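PDB 2CU5: secondary thiamine-phosphate synthase enzyme from Thermus thermophilus, which probably acts as a secondary thiamine-phosphate synthase of the UPF0047 (YjbQ) family. Local coordinates for the interface of chains A and B. Coordinates in Å, arbitrary orientation; residue numbers count along the deposited sequence, not the author numbering. Chains: chain A/B, Conserved Hypothetical Protein TT1486.

The interface of chains A and B. Residues chain A 97, 104-106; chain B 4, 35, 37, 125, 127.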
# COMPACT_ATOMS: atom_id res chain seq x y z
N LEU A 97 6.27 8.64 -11.09
CA LEU A 97 6.46 9.62 -12.16
C LEU A 97 7.83 9.45 -12.78
O LEU A 97 8.81 9.19 -12.09
CB LEU A 97 6.37 11.04 -11.59
CG LEU A 97 5.05 11.50 -10.98
CD1 LEU A 97 5.28 12.77 -10.17
CD2 LEU A 97 4.05 11.72 -12.08
N ARG A 104 11.15 10.27 -11.10
CA ARG A 104 11.14 11.50 -10.30
C ARG A 104 10.90 11.09 -8.85
O ARG A 104 9.80 10.70 -8.48
CB ARG A 104 10.03 12.44 -10.76
CG ARG A 104 10.10 12.83 -12.23
CD ARG A 104 11.40 13.55 -12.58
NE ARG A 104 11.51 14.89 -12.01
CZ ARG A 104 11.97 15.16 -10.79
NH1 ARG A 104 12.38 14.19 -9.99
NH2 ARG A 104 12.03 16.42 -10.38
N LEU A 105 11.95 11.20 -8.04
CA LEU A 105 11.87 10.79 -6.65
C LEU A 105 12.44 11.84 -5.70
O LEU A 105 13.13 12.76 -6.13
CB LEU A 105 12.66 9.50 -6.47
CG LEU A 105 12.26 8.35 -7.40
CD1 LEU A 105 13.28 7.22 -7.31
CD2 LEU A 105 10.87 7.87 -7.03
N GLY A 106 12.14 11.68 -4.42
CA GLY A 106 12.65 12.60 -3.42
C GLY A 106 14.15 12.40 -3.29
O GLY A 106 14.71 11.42 -3.80
N VAL B 4 3.27 18.26 -12.93
CA VAL B 4 2.66 17.97 -11.64
C VAL B 4 2.50 19.23 -10.80
O VAL B 4 3.29 20.17 -10.92
CB VAL B 4 3.51 16.96 -10.84
CG1 VAL B 4 3.88 15.77 -11.72
CG2 VAL B 4 4.76 17.63 -10.29
N TYR B 35 -3.34 11.27 -9.29
CA TYR B 35 -2.20 10.63 -8.64
C TYR B 35 -1.58 11.54 -7.57
O TYR B 35 -1.33 12.72 -7.82
CB TYR B 35 -1.14 10.27 -9.69
CG TYR B 35 0.20 9.80 -9.14
CD1 TYR B 35 0.37 8.51 -8.64
CD2 TYR B 35 1.31 10.65 -9.16
CE1 TYR B 35 1.61 8.07 -8.19
CE2 TYR B 35 2.55 10.22 -8.70
CZ TYR B 35 2.70 8.93 -8.23
OH TYR B 35 3.94 8.49 -7.83
N PHE B 37 1.57 11.70 -4.50
CA PHE B 37 2.83 11.08 -4.09
C PHE B 37 3.61 11.97 -3.13
O PHE B 37 3.68 13.18 -3.31
CB PHE B 37 3.66 10.82 -5.36
CG PHE B 37 5.03 10.26 -5.11
CD1 PHE B 37 5.20 8.90 -4.83
CD2 PHE B 37 6.15 11.07 -5.19
CE1 PHE B 37 6.48 8.37 -4.65
CE2 PHE B 37 7.43 10.55 -5.01
CZ PHE B 37 7.60 9.20 -4.74
N TRP B 125 2.92 15.67 -4.37
CA TRP B 125 2.86 15.87 -5.80
C TRP B 125 1.51 15.39 -6.31
O TRP B 125 1.04 14.31 -5.95
CB TRP B 125 3.99 15.12 -6.50
CG TRP B 125 5.36 15.59 -6.10
CD1 TRP B 125 5.67 16.71 -5.37
CD2 TRP B 125 6.61 14.98 -6.42
NE1 TRP B 125 7.03 16.83 -5.22
CE2 TRP B 125 7.63 15.78 -5.86
CE3 TRP B 125 6.97 13.83 -7.14
CZ2 TRP B 125 8.99 15.47 -6.00
CZ3 TRP B 125 8.32 13.52 -7.27
CH2 TRP B 125 9.32 14.33 -6.70
N ARG B 127 -0.84 14.79 -9.84
CA ARG B 127 -0.82 14.67 -11.29
C ARG B 127 -2.13 14.12 -11.81
O ARG B 127 -2.66 13.13 -11.28
CB ARG B 127 0.32 13.76 -11.75
CG ARG B 127 0.45 13.72 -13.28
CD ARG B 127 1.42 12.64 -13.72
NE ARG B 127 1.52 12.52 -15.17
CZ ARG B 127 2.18 13.37 -15.96
NH1 ARG B 127 2.81 14.42 -15.44
NH2 ARG B 127 2.24 13.14 -17.27
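A:Leu97, on strand 93-99, pushes its branched end among B:Val4, B:Tyr35, B:Trp125 and B:Arg127 of a second copy of this UPF0047 (YjbQ) family protein. The patch is part of a contact between subunits in a deposited assembly of three copies, which may be the biological form. Strands 32-37 and 121-128 of chain B supply most of the receiving surface, and B:Val4 adds a methyl from the N-terminal stretch. With CG anti to its carbonyl carbon (chi1 -64°), A:Leu97 splits its two methyls between different partners. CD1 of A:Leu97 meets the six-membered half of the B:Trp125 indole at CE3, 3.6 Å away, and also packs on the CG1 methyl of B:Val4 at 3.7 Å. CD2 of A:Leu97 turns toward the aliphatic part of B:Arg127 and presses tightly on its CD, at 3.2 Å. Between the branches, the CG of A:Leu97 lies 3.6 Å from CE2 of B:Tyr35, on the ring side nearer the hydroxyl. B:Arg127 runs extended from CG to NE, with CG anti to the backbone N (chi1 -175°), which brings its methylene stem past the leucine. An alanine in place of A:Leu97 would probably leave the benzo ring of B:Trp125 at CE3 and the B:Val4 methyl without their shared apolar partner and open a gap beside B:Tyr35.

The outer end of the same indole reaches the loop after strand 102-103. There the backbone carbonyl carbon of A:Arg104 lies in the ring plane at its edge, and the carbonyl O of A:Arg104 comes within 3.4 Å of CZ3 of B:Trp125. CB of A:Arg104 adds a looser contact to CZ3 of B:Trp125 at 4.0 Å, while the arginine chain, bent at chi2 and chi3, folds the guanidinium back over its own CB. Farther along, the backbone C of A:Leu105 stands 4.1 Å from CH2 of B:Trp125. B:Phe37 borders the same carbonyl, its CE2 4.2 Å from A:Arg104 O.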